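Local coordinates for hypothetical protein PA3499 (PDB 2IG8) that is of unknown function but belongs to the YjgF-like (endoribonuclease L-PSP) family and assembles as a trimer of small alpha+beta subunits, at residues B[20-25]-B[33-38]; B[59-64]-B[95-100]; B[76-81]-B[99-104]; B[84-89]-B[117-122]. One frame throughout, in Å; residues are numbered along the deposited sequence.

Contact 1: B[20-25]-B[33-38]; sequences WSNALL and SGMTAH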
loop_
_atom_site.group_PDB
_atom_site.type_symbol
_atom_site.label_atom_id
_atom_site.label_comp_id
_atom_site.label_asym_id
_atom_site.label_seq_id
_atom_site.Cartn_x
_atom_site.Cartn_y
_atom_site.Cartn_z
ATOM N N TRP B 20 8.101 12.835 8.131
ATOM C CA TRP B 20 6.853 12.605 7.418
ATOM C C TRP B 20 5.825 13.644 7.855
ATOM O O TRP B 20 5.973 14.281 8.908
ATOM C CB TRP B 20 6.335 11.201 7.683
ATOM C CG TRP B 20 5.939 10.998 9.122
ATOM C CD1 TRP B 20 4.706 11.187 9.673
ATOM C CD2 TRP B 20 6.797 10.587 10.177
ATOM N NE1 TRP B 20 4.746 10.911 11.020
ATOM C CE2 TRP B 20 6.026 10.552 11.355
ATOM C CE3 TRP B 20 8.155 10.252 10.243
ATOM C CZ2 TRP B 20 6.564 10.184 12.590
ATOM C CZ3 TRP B 20 8.690 9.897 11.462
ATOM C CH2 TRP B 20 7.893 9.855 12.622
ATOM N N SER B 21 4.791 13.802 7.034
ATOM C CA SER B 21 3.631 14.618 7.350
ATOM C C SER B 21 2.467 13.697 7.687
ATOM O O SER B 21 2.204 12.723 6.961
ATOM C CB SER B 21 3.245 15.501 6.159
ATOM O OG SER B 21 4.257 16.450 5.866
ATOM N N ASN B 22 1.762 13.997 8.772
ATOM C CA ASN B 22 0.605 13.171 9.161
ATOM C C ASN B 22 -0.461 13.172 8.081
ATOM O O ASN B 22 -1.012 12.118 7.753
ATOM C CB ASN B 22 0.010 13.627 10.513
ATOM C CG ASN B 22 0.831 13.162 11.701
ATOM O OD1 ASN B 22 0.792 13.769 12.781
ATOM N ND2 ASN B 22 1.582 12.093 11.519
ATOM N N ALA B 23 -0.748 14.346 7.522
ATOM C CA ALA B 23 -1.731 14.440 6.442
ATOM C C ALA B 23 -1.428 15.564 5.438
ATOM O O ALA B 23 -1.024 16.674 5.815
ATOM C CB ALA B 23 -3.141 14.586 7.028
ATOM N N LEU B 24 -1.614 15.256 4.157
ATOM C CA LEU B 24 -1.427 16.217 3.071
ATOM C C LEU B 24 -2.654 16.127 2.198
ATOM O O LEU B 24 -2.989 15.034 1.728
ATOM C CB LEU B 24 -0.201 15.882 2.213
ATOM C CG LEU B 24 1.181 15.848 2.867
ATOM C CD1 LEU B 24 2.154 15.221 1.905
ATOM C CD2 LEU B 24 1.638 17.237 3.257
ATOM N N LEU B 25 -3.305 17.273 1.982
ATOM C CA LEU B 25 -4.455 17.362 1.088
ATOM C C LEU B 25 -3.900 17.711 -0.284
ATOM O O LEU B 25 -3.268 18.750 -0.476
ATOM C CB LEU B 25 -5.454 18.409 1.586
ATOM C CG LEU B 25 -6.731 18.594 0.763
ATOM C CD1 LEU B 25 -7.569 17.325 0.755
ATOM C CD2 LEU B 25 -7.535 19.759 1.307
ATOM N N SER B 33 -0.439 9.578 6.643
ATOM C CA SER B 33 0.497 8.618 7.175
ATOM C C SER B 33 -0.228 7.508 7.897
ATOM O O SER B 33 -1.376 7.656 8.320
ATOM C CB SER B 33 1.480 9.300 8.155
ATOM O OG SER B 33 2.434 10.092 7.443
ATOM N N GLY B 34 0.473 6.400 8.078
ATOM C CA GLY B 34 -0.042 5.300 8.859
ATOM C C GLY B 34 -0.286 5.758 10.279
ATOM O O GLY B 34 0.548 6.463 10.873
ATOM N N MET B 35 -1.441 5.390 10.805
ATOM C CA MET B 35 -1.845 5.782 12.146
ATOM C C MET B 35 -1.828 4.600 13.121
ATOM O O MET B 35 -2.156 3.466 12.764
ATOM C CB MET B 35 -3.228 6.444 12.104
ATOM C CG MET B 35 -3.236 7.878 11.491
ATOM S SD MET B 35 -2.425 9.167 12.474
ATOM C CE MET B 35 -1.042 9.574 11.361
ATOM N N THR B 36 -1.415 4.885 14.358
ATOM C CA THR B 36 -1.324 3.893 15.409
ATOM C C THR B 36 -1.964 4.459 16.686
ATOM O O THR B 36 -2.266 5.669 16.772
ATOM C CB THR B 36 0.124 3.517 15.746
ATOM O OG1 THR B 36 0.703 4.557 16.540
ATOM C CG2 THR B 36 0.975 3.274 14.491
ATOM N N ALA B 37 -2.135 3.588 17.684
ATOM C CA ALA B 37 -2.745 3.981 18.936
ATOM C C ALA B 37 -1.723 4.509 19.977
ATOM O O ALA B 37 -2.066 4.735 21.115
ATOM C CB ALA B 37 -3.603 2.818 19.512
ATOM N N HIS B 38 -0.482 4.734 19.566
ATOM C CA HIS B 38 0.533 5.371 20.414
ATOM C C HIS B 38 0.303 6.898 20.375
ATOM O O HIS B 38 0.062 7.450 19.313
ATOM C CB HIS B 38 1.931 5.044 19.879
ATOM C CG HIS B 38 3.052 5.588 20.715
ATOM N ND1 HIS B 38 3.722 6.743 20.390
ATOM C CD2 HIS B 38 3.610 5.143 21.863
ATOM C CE1 HIS B 38 4.649 6.988 21.304
ATOM N NE2 HIS B 38 4.594 6.039 22.217
#

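Contact 2: B[59-64]-B[95-100]; sequences VVLGKV and GRARQE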
loop_
_atom_site.group_PDB
_atom_site.type_symbol
_atom_site.label_atom_id
_atom_site.label_comp_id
_atom_site.label_asym_id
_atom_site.label_seq_id
_atom_site.Cartn_x
_atom_site.Cartn_y
_atom_site.Cartn_z
ATOM N N VAL B 59 -9.033 3.547 18.436
ATOM C CA VAL B 59 -8.199 4.723 18.619
ATOM C C VAL B 59 -7.595 5.160 17.288
ATOM O O VAL B 59 -7.612 6.353 16.973
ATOM C CB VAL B 59 -7.072 4.492 19.675
ATOM C CG1 VAL B 59 -6.007 5.611 19.616
ATOM C CG2 VAL B 59 -7.691 4.324 21.090
ATOM N N VAL B 60 -7.089 4.197 16.512
ATOM C CA VAL B 60 -6.502 4.461 15.207
ATOM C C VAL B 60 -7.525 5.089 14.274
ATOM O O VAL B 60 -7.254 6.140 13.695
ATOM C CB VAL B 60 -5.904 3.174 14.556
ATOM C CG1 VAL B 60 -5.557 3.402 13.052
ATOM C CG2 VAL B 60 -4.642 2.751 15.317
ATOM N N LEU B 61 -8.708 4.466 14.156
ATOM C CA LEU B 61 -9.776 5.027 13.327
ATOM C C LEU B 61 -10.213 6.432 13.801
ATOM O O LEU B 61 -10.453 7.305 12.979
ATOM C CB LEU B 61 -10.972 4.043 13.210
ATOM C CG LEU B 61 -10.663 2.735 12.446
ATOM C CD1 LEU B 61 -11.768 1.669 12.657
ATOM C CD2 LEU B 61 -10.414 3.018 10.924
ATOM N N GLY B 62 -10.253 6.671 15.119
ATOM C CA GLY B 62 -10.459 8.034 15.663
ATOM C C GLY B 62 -9.419 9.047 15.210
ATOM O O GLY B 62 -9.746 10.207 14.954
ATOM N N LYS B 63 -8.158 8.626 15.116
ATOM C CA LYS B 63 -7.106 9.497 14.593
ATOM C C LYS B 63 -7.336 9.847 13.106
ATOM O O LYS B 63 -7.271 11.015 12.717
ATOM C CB LYS B 63 -5.728 8.878 14.809
ATOM C CG LYS B 63 -5.333 8.872 16.283
ATOM C CD LYS B 63 -3.891 8.417 16.509
ATOM C CE LYS B 63 -3.578 8.450 18.003
ATOM N NZ LYS B 63 -2.247 8.009 18.245
ATOM N N VAL B 64 -7.631 8.825 12.309
ATOM C CA VAL B 64 -8.007 9.033 10.907
ATOM C C VAL B 64 -9.155 10.045 10.798
ATOM O O VAL B 64 -9.096 10.977 9.998
ATOM C CB VAL B 64 -8.370 7.696 10.238
ATOM C CG1 VAL B 64 -8.958 7.934 8.826
ATOM C CG2 VAL B 64 -7.118 6.787 10.202
ATOM N N GLY B 95 -12.270 -6.192 12.530
ATOM C CA GLY B 95 -13.650 -6.238 12.000
ATOM C C GLY B 95 -14.694 -5.596 12.922
ATOM O O GLY B 95 -15.497 -4.753 12.496
ATOM N N ARG B 96 -14.630 -5.924 14.204
ATOM C CA ARG B 96 -15.551 -5.384 15.184
ATOM C C ARG B 96 -15.417 -3.880 15.292
ATOM O O ARG B 96 -16.413 -3.201 15.302
ATOM C CB ARG B 96 -15.272 -5.962 16.555
ATOM C CG ARG B 96 -16.000 -7.212 16.849
ATOM C CD ARG B 96 -15.764 -7.620 18.294
ATOM N NE ARG B 96 -16.440 -8.884 18.624
ATOM C CZ ARG B 96 -16.054 -10.089 18.207
ATOM N NH1 ARG B 96 -14.988 -10.259 17.384
ATOM N NH2 ARG B 96 -16.753 -11.129 18.616
ATOM N N ALA B 97 -14.173 -3.393 15.324
ATOM C CA ALA B 97 -13.875 -1.957 15.348
ATOM C C ALA B 97 -14.499 -1.230 14.146
ATOM O O ALA B 97 -15.163 -0.201 14.289
ATOM C CB ALA B 97 -12.383 -1.714 15.390
ATOM N N ARG B 98 -14.316 -1.811 12.959
ATOM C CA ARG B 98 -14.901 -1.262 11.764
ATOM C C ARG B 98 -16.428 -1.245 11.798
ATOM O O ARG B 98 -17.048 -0.236 11.392
ATOM C CB ARG B 98 -14.390 -1.995 10.537
ATOM C CG ARG B 98 -12.973 -1.600 10.196
ATOM C CD ARG B 98 -12.577 -2.095 8.822
ATOM N NE ARG B 98 -12.393 -3.539 8.792
ATOM C CZ ARG B 98 -11.566 -4.185 7.969
ATOM N NH1 ARG B 98 -11.470 -5.503 8.052
ATOM N NH2 ARG B 98 -10.845 -3.537 7.066
ATOM N N GLN B 99 -17.048 -2.309 12.283
ATOM C CA GLN B 99 -18.518 -2.325 12.355
ATOM C C GLN B 99 -18.998 -1.171 13.234
ATOM O O GLN B 99 -19.978 -0.497 12.918
ATOM C CB GLN B 99 -19.045 -3.650 12.892
ATOM C CG GLN B 99 -18.854 -4.807 11.893
ATOM C CD GLN B 99 -19.834 -4.800 10.736
ATOM O OE1 GLN B 99 -20.797 -4.042 10.707
ATOM N NE2 GLN B 99 -19.575 -5.656 9.757
ATOM N N GLU B 100 -18.290 -0.912 14.330
ATOM C CA GLU B 100 -18.711 0.149 15.238
ATOM C C GLU B 100 -18.438 1.534 14.675
ATOM O O GLU B 100 -19.297 2.402 14.730
ATOM C CB GLU B 100 -18.074 -0.055 16.626
ATOM C CG GLU B 100 -18.572 -1.317 17.265
ATOM C CD GLU B 100 -17.842 -1.720 18.558
ATOM O OE1 GLU B 100 -16.798 -1.115 18.905
ATOM O OE2 GLU B 100 -18.331 -2.687 19.186
#

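Contact 3: B[76-81]-B[99-104]; sequences GNLYKL and QEFFAG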
loop_
_atom_site.group_PDB
_atom_site.type_symbol
_atom_site.label_atom_id
_atom_site.label_comp_id
_atom_site.label_asym_id
_atom_site.label_seq_id
_atom_site.Cartn_x
_atom_site.Cartn_y
_atom_site.Cartn_z
ATOM N N GLY B 76 -17.150 9.059 5.683
ATOM C CA GLY B 76 -17.628 8.663 4.365
ATOM C C GLY B 76 -16.647 8.885 3.230
ATOM O O GLY B 76 -16.824 8.320 2.141
ATOM N N ASN B 77 -15.638 9.731 3.463
ATOM C CA ASN B 77 -14.587 10.019 2.487
ATOM C C ASN B 77 -13.576 8.881 2.307
ATOM O O ASN B 77 -12.861 8.845 1.315
ATOM C CB ASN B 77 -13.807 11.269 2.904
ATOM C CG ASN B 77 -14.634 12.543 2.866
ATOM O OD1 ASN B 77 -15.636 12.666 2.137
ATOM N ND2 ASN B 77 -14.195 13.516 3.631
ATOM N N LEU B 78 -13.504 7.977 3.287
ATOM C CA LEU B 78 -12.570 6.852 3.269
ATOM C C LEU B 78 -12.994 5.833 2.210
ATOM O O LEU B 78 -14.169 5.456 2.172
ATOM C CB LEU B 78 -12.534 6.181 4.642
ATOM C CG LEU B 78 -11.912 7.008 5.771
ATOM C CD1 LEU B 78 -12.289 6.491 7.141
ATOM C CD2 LEU B 78 -10.390 7.034 5.586
ATOM N N TYR B 79 -12.064 5.427 1.348
ATOM C CA TYR B 79 -12.343 4.397 0.346
ATOM C C TYR B 79 -11.419 3.178 0.434
ATOM O O TYR B 79 -11.693 2.166 -0.177
ATOM C CB TYR B 79 -12.328 4.994 -1.070
ATOM C CG TYR B 79 -11.008 5.544 -1.538
ATOM C CD1 TYR B 79 -10.049 4.711 -2.099
ATOM C CD2 TYR B 79 -10.708 6.895 -1.415
ATOM C CE1 TYR B 79 -8.827 5.214 -2.539
ATOM C CE2 TYR B 79 -9.473 7.403 -1.832
ATOM C CZ TYR B 79 -8.547 6.557 -2.396
ATOM O OH TYR B 79 -7.336 7.046 -2.841
ATOM N N LYS B 80 -10.347 3.246 1.219
ATOM C CA LYS B 80 -9.484 2.068 1.404
ATOM C C LYS B 80 -8.799 2.152 2.762
ATOM O O LYS B 80 -8.401 3.241 3.195
ATOM C CB LYS B 80 -8.448 1.928 0.279
ATOM C CG LYS B 80 -7.516 0.707 0.444
ATOM C CD LYS B 80 -6.500 0.496 -0.703
ATOM C CE LYS B 80 -6.983 -0.470 -1.756
ATOM N NZ LYS B 80 -5.961 -0.768 -2.837
ATOM N N LEU B 81 -8.695 1.008 3.430
ATOM C CA LEU B 81 -7.961 0.885 4.689
ATOM C C LEU B 81 -7.033 -0.316 4.582
ATOM O O LEU B 81 -7.499 -1.465 4.475
ATOM C CB LEU B 81 -8.927 0.668 5.848
ATOM C CG LEU B 81 -9.982 1.728 6.112
ATOM C CD1 LEU B 81 -11.018 1.251 7.161
ATOM C CD2 LEU B 81 -9.349 3.000 6.551
ATOM N N GLN B 99 -17.048 -2.309 12.283
ATOM C CA GLN B 99 -18.518 -2.325 12.355
ATOM C C GLN B 99 -18.998 -1.171 13.234
ATOM O O GLN B 99 -19.978 -0.497 12.918
ATOM C CB GLN B 99 -19.045 -3.650 12.892
ATOM C CG GLN B 99 -18.854 -4.807 11.893
ATOM C CD GLN B 99 -19.834 -4.800 10.736
ATOM O OE1 GLN B 99 -20.797 -4.042 10.707
ATOM N NE2 GLN B 99 -19.575 -5.656 9.757
ATOM N N GLU B 100 -18.290 -0.912 14.330
ATOM C CA GLU B 100 -18.711 0.149 15.238
ATOM C C GLU B 100 -18.438 1.534 14.675
ATOM O O GLU B 100 -19.297 2.402 14.730
ATOM C CB GLU B 100 -18.074 -0.055 16.626
ATOM C CG GLU B 100 -18.572 -1.317 17.265
ATOM C CD GLU B 100 -17.842 -1.720 18.558
ATOM O OE1 GLU B 100 -16.798 -1.115 18.905
ATOM O OE2 GLU B 100 -18.331 -2.687 19.186
ATOM N N PHE B 101 -17.251 1.729 14.102
ATOM C CA PHE B 101 -16.827 3.009 13.535
ATOM C C PHE B 101 -17.695 3.418 12.351
ATOM O O PHE B 101 -18.031 4.593 12.188
ATOM C CB PHE B 101 -15.365 2.903 13.108
ATOM C CG PHE B 101 -14.748 4.204 12.630
ATOM C CD1 PHE B 101 -14.431 5.205 13.524
ATOM C CD2 PHE B 101 -14.447 4.391 11.310
ATOM C CE1 PHE B 101 -13.846 6.388 13.087
ATOM C CE2 PHE B 101 -13.828 5.564 10.862
ATOM C CZ PHE B 101 -13.536 6.560 11.774
ATOM N N PHE B 102 -18.067 2.437 11.540
ATOM C CA PHE B 102 -18.929 2.664 10.403
ATOM C C PHE B 102 -20.391 2.307 10.692
ATOM O O PHE B 102 -21.129 1.928 9.778
ATOM C CB PHE B 102 -18.396 1.850 9.212
ATOM C CG PHE B 102 -17.063 2.330 8.698
ATOM C CD1 PHE B 102 -16.973 3.543 8.040
ATOM C CD2 PHE B 102 -15.911 1.570 8.859
ATOM C CE1 PHE B 102 -15.754 4.020 7.547
ATOM C CE2 PHE B 102 -14.646 2.051 8.371
ATOM C CZ PHE B 102 -14.592 3.263 7.718
ATOM N N ALA B 103 -20.828 2.458 11.940
ATOM C CA ALA B 103 -22.231 2.149 12.304
ATOM C C ALA B 103 -23.259 2.942 11.483
ATOM O O ALA B 103 -24.399 2.504 11.349
ATOM C CB ALA B 103 -22.465 2.359 13.786
ATOM N N GLY B 104 -22.868 4.113 10.989
ATOM C CA GLY B 104 -23.748 4.981 10.223
ATOM C C GLY B 104 -23.845 4.715 8.741
ATOM O O GLY B 104 -24.540 5.443 8.054
#

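Contact 4: B[84-89]-B[117-122]; sequences YVTRIA and SGLVFP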
loop_
_atom_site.group_PDB
_atom_site.type_symbol
_atom_site.label_atom_id
_atom_site.label_comp_id
_atom_site.label_asym_id
_atom_site.label_seq_id
_atom_site.Cartn_x
_atom_site.Cartn_y
_atom_site.Cartn_z
ATOM N N TYR B 84 -2.300 -3.362 9.109
ATOM C CA TYR B 84 -1.148 -4.173 9.456
ATOM C C TYR B 84 -1.290 -4.531 10.917
ATOM O O TYR B 84 -1.303 -3.637 11.768
ATOM C CB TYR B 84 0.143 -3.374 9.262
ATOM C CG TYR B 84 0.247 -2.783 7.907
ATOM C CD1 TYR B 84 0.607 -3.578 6.836
ATOM C CD2 TYR B 84 -0.054 -1.434 7.669
ATOM C CE1 TYR B 84 0.667 -3.059 5.551
ATOM C CE2 TYR B 84 0.011 -0.906 6.370
ATOM C CZ TYR B 84 0.378 -1.720 5.330
ATOM O OH TYR B 84 0.485 -1.237 4.027
ATOM N N VAL B 85 -1.371 -5.830 11.197
ATOM C CA VAL B 85 -1.518 -6.348 12.549
ATOM C C VAL B 85 -0.290 -7.153 12.937
ATOM O O VAL B 85 0.390 -7.743 12.092
ATOM C CB VAL B 85 -2.813 -7.228 12.707
ATOM C CG1 VAL B 85 -4.061 -6.415 12.414
ATOM C CG2 VAL B 85 -2.738 -8.541 11.836
ATOM N N THR B 86 0.028 -7.180 14.228
ATOM C CA THR B 86 1.113 -8.022 14.685
ATOM C C THR B 86 0.689 -9.469 14.925
ATOM O O THR B 86 1.539 -10.347 14.993
ATOM C CB THR B 86 1.760 -7.466 15.974
ATOM O OG1 THR B 86 0.748 -7.320 16.971
ATOM C CG2 THR B 86 2.440 -6.123 15.686
ATOM N N ARG B 87 -0.617 -9.697 15.062
ATOM C CA ARG B 87 -1.189 -11.014 15.313
ATOM C C ARG B 87 -2.379 -11.206 14.388
ATOM O O ARG B 87 -3.433 -10.556 14.553
ATOM C CB ARG B 87 -1.641 -11.168 16.784
ATOM C CG ARG B 87 -0.567 -10.803 17.785
ATOM C CD ARG B 87 -1.014 -11.032 19.236
ATOM N NE ARG B 87 -2.187 -10.242 19.548
ATOM C CZ ARG B 87 -2.679 -10.054 20.771
ATOM N NH1 ARG B 87 -2.107 -10.578 21.836
ATOM N NH2 ARG B 87 -3.771 -9.339 20.912
ATOM N N ILE B 88 -2.260 -12.132 13.441
ATOM C CA ILE B 88 -3.335 -12.363 12.490
ATOM C C ILE B 88 -4.643 -12.792 13.164
ATOM O O ILE B 88 -5.717 -12.501 12.640
ATOM C CB ILE B 88 -2.965 -13.376 11.383
ATOM C CG1 ILE B 88 -3.878 -13.220 10.158
ATOM C CG2 ILE B 88 -2.903 -14.823 11.915
ATOM C CD1 ILE B 88 -3.636 -11.957 9.356
ATOM N N ALA B 89 -4.539 -13.420 14.334
ATOM C CA ALA B 89 -5.705 -13.792 15.138
ATOM C C ALA B 89 -6.564 -12.589 15.478
ATOM O O ALA B 89 -7.720 -12.763 15.767
ATOM C CB ALA B 89 -5.280 -14.478 16.432
ATOM N N SER B 117 5.686 -8.341 10.984
ATOM C CA SER B 117 6.482 -8.909 12.051
ATOM C C SER B 117 6.794 -7.858 13.109
ATOM O O SER B 117 7.229 -8.202 14.200
ATOM C CB SER B 117 7.730 -9.593 11.496
ATOM O OG SER B 117 8.548 -8.698 10.792
ATOM N N GLY B 118 6.507 -6.587 12.832
ATOM C CA GLY B 118 6.748 -5.548 13.832
ATOM C C GLY B 118 6.184 -4.190 13.457
ATOM O O GLY B 118 6.075 -3.850 12.279
ATOM N N LEU B 119 5.830 -3.423 14.481
ATOM C CA LEU B 119 5.424 -2.029 14.336
ATOM C C LEU B 119 6.345 -1.144 15.147
ATOM O O LEU B 119 7.133 -1.633 15.960
ATOM C CB LEU B 119 3.960 -1.854 14.777
ATOM C CG LEU B 119 2.943 -2.683 13.982
ATOM C CD1 LEU B 119 1.542 -2.541 14.596
ATOM C CD2 LEU B 119 2.920 -2.302 12.485
ATOM N N VAL B 120 6.252 0.166 14.939
ATOM C CA VAL B 120 7.223 1.098 15.493
ATOM C C VAL B 120 7.320 1.229 17.010
ATOM O O VAL B 120 8.333 1.700 17.477
ATOM C CB VAL B 120 7.134 2.513 14.861
ATOM C CG1 VAL B 120 7.526 2.460 13.356
ATOM C CG2 VAL B 120 5.779 3.126 15.078
ATOM N N PHE B 121 6.291 0.850 17.763
ATOM C CA PHE B 121 6.377 0.762 19.224
ATOM C C PHE B 121 5.920 -0.610 19.681
ATOM O O PHE B 121 5.009 -1.227 19.063
ATOM C CB PHE B 121 5.578 1.883 19.892
ATOM C CG PHE B 121 6.051 3.244 19.510
ATOM C CD1 PHE B 121 7.215 3.745 20.035
ATOM C CD2 PHE B 121 5.348 4.007 18.595
ATOM C CE1 PHE B 121 7.665 5.002 19.684
ATOM C CE2 PHE B 121 5.799 5.257 18.224
ATOM C CZ PHE B 121 6.947 5.751 18.768
ATOM N N PRO B 122 6.557 -1.121 20.744
ATOM C CA PRO B 122 6.322 -2.492 21.149
ATOM C C PRO B 122 4.908 -2.756 21.672
ATOM O O PRO B 122 4.447 -3.887 21.597
ATOM C CB PRO B 122 7.395 -2.733 22.218
ATOM C CG PRO B 122 7.722 -1.389 22.731
ATOM C CD PRO B 122 7.559 -0.463 21.590
#

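Contact 1: B[20-25]-B[33-38]
Ser33 meets the backbone of Ser21 and Asn22 where the beta hairpin of strands 23-26 and 29-36 opens out, and two hydrogen bonds hold the two segments together there. Nearer the turn the antiparallel pairing runs through Leu24 and Val31. At this end it reaches Asn22 and Ser33, whose CA atoms are 5.0 Å apart. The backbone bond from Ser33 N to Asn22 O is 2.8 Å long and nearly straight, at 167°. The second bond is made by a side chain: Ser33 OG donates to Ser21 O at 2.7 Å, approaching from above the carbonyl plane, 45° out of it. With its hydroxyl turned beside its own backbone N (chi1 -74°), Ser33 can thus grip two successive carbonyls, one through the main chain and one through OG. The same OG accepts from Ser111 N of the second subunit, so the buried hydroxyl is used both as donor and as acceptor, and it links the hairpin to the trimer interface. The side chain of Ser21 sets out away from 33-38, and its OG bonds Phe108 O of the second subunit, while Asn22 N is taken up by Asp14 OD1.

The remaining side-chain contacts are slighter. The Met35 chain, bent at chi2 and chi3, brings its terminal methyl to the end of the Asn22 side chain, CE lying 4.1 Å from Asn22 CG, and the two side chains cross at about a right angle. The Trp20 indole comes obliquely up to the serine hydroxyl, with CD1 3.4 Å from Ser33 OG.

Contact 2: B[59-64]-B[95-100]
Leu61 touches one flat group of helix 91-101, the peptide joining Ala97 to Arg98: methyl CD1 sits over a face of it, about 4.1 Å above its plane, and is 4.2 Å from Ala97 O. Of Arg98, Leu61 meets the aliphatic base of the chain and not the guanidinium, CD1 lying 4.3 Å from Arg98 CG. A third contact, Leu61 CD1 to Ala97 CB at 4.4 Å, is purely apolar. One methyl therefore carries every cross-contact. It stands anti to the leucine CA (chi2 166°) and so reaches toward helix 91-101, where the CA atoms of Leu61 and Arg98 are 8.3 Å apart. No hydrogen bond links the two segments.

In this alpha+beta fold of the YjgF-like family both helices belong to the layer that packs on the mixed sheet, and Leu61 also rests on Ile128 of strand 126-133. Around the contact, Ala97 touches His54 and Ala57 of helix 53-70, and Glu100 OE1 bonds His54 NE2, adding a polar tie between the same helices. The Arg98 polar end is turned to other partners: NH2 makes a weak bond to Ser111 OG, and NE a weak one to Ser19 OG of the third subunit, whose Trp20 also packs against this arginine.

Contact 3: B[76-81]-B[99-104]
The beta-alpha-beta unit of strand 78-85, helix 91-101 and strand 110-115 is closed here on its first half, where Leu78 and Leu81 of the strand meet Phe101 and Phe102 at the end of the helix. A classic beta bulge lies between the leucines: Tyr79 and Lys80 both face Trp131 of the adjacent strand 126-133. The extra residue shifts the alternation, which fits with Leu78 and Leu81, three positions apart, both being directed at the helix.

The contact is wholly apolar, with no hydrogen bond across it. Leu78 CD1 divides itself between the two rings, 4.1 Å from Phe101 CE2 and 4.0 Å from Phe102 CZ, lying near the plane of each ring and thus at its edge. Leu81 and Phe102 approach each other head-on, CD1 of the leucine to CE2 of the ring at 3.9 Å, again at the ring edge. The methyls therefore grip the rim of Phe102, and one of its faces is used by its own neighbour in sequence. The planes of the Phe101 and Phe102 rings stand at about 84°, an edge-to-face geometry in which Phe101 supplies the edge. Different first torsions accompany this: CG of Phe101 is anti to its N (chi1 -174°), whereas CG of Phe102 lies beside its N (chi1 -67°), at the residue where the chain leaves helical geometry.

Helix 53-70 completes the apolar cluster, Val64 and Leu68 packing on Leu78, and Leu61 on Phe101. Within the aromatic pair, Phe101 CD2 stands 3.7 Å above the Phe102 plane, over the ring centre.

Contact 4: B[84-89]-B[117-122]
Leu119 and Thr86 make the closest apolar contact between the residue just after strand 78-85 and the loop 117-122. Methyl CG2 of Thr86 lies 3.9 Å from both CD1 and CG of Leu119, so it bears on the branch of the leucine and one of its methyls together. The threonine torsion explains this: OG1 sits between the backbone N and the carbonyl carbon (chi1 56°), leaving CG2 as the branch beside N that meets the leucine. A looser apolar contact joins Leu119 CD2 to Tyr84 CB at 4.4 Å. Only the base of the tyrosine takes part, since its phenol leads away from the loop.

One contact pairs a methyl with a polar atom: Leu119 CD1 is 4.2 Å from Tyr84 O, plain packing against a carbonyl. Hydrogen bonds across the two segments are absent, although the CA atoms of Thr86 and Ser117 come within 6.0 Å. Polar groups look to other partners, Ser117 OG bonding Glu115 OE2 of the second subunit and Val120 O its Lys91 NZ.

The contact thus joins the end of an inner strand of the mixed sheet to the loop linking strands 110-115 and 126-133, at the subunit interface of the YjgF-like trimer, where Leu119 packs on Val114 of the second subunit. Strand 78-85 is held between those two strands, and Phe121 and Pro122 rest on Arg42 of helix 40-46.

Overall arrangement
From the N terminus, contact 1 comes first and closes a short hairpin loop before any other contact opens. Helix 53-70 then starts contact 2, and strand 78-85 starts contact 3; both end on helix 91-101, sharing Gln99 and Glu100, and their centres are about 8 Å apart. Contact 4 begins on the far end of the same strand, before that helix, and ends beyond it at 117-122, so it crosses contacts 2 and 3. Lys63 NZ links contact 2 to contact 1 by a probable hydrogen bond to Thr36 O, while His38 stacks on Phe121 between contacts 1 and 4. Together they tie the helical layer and the interface loop to a sheet that includes the hairpin.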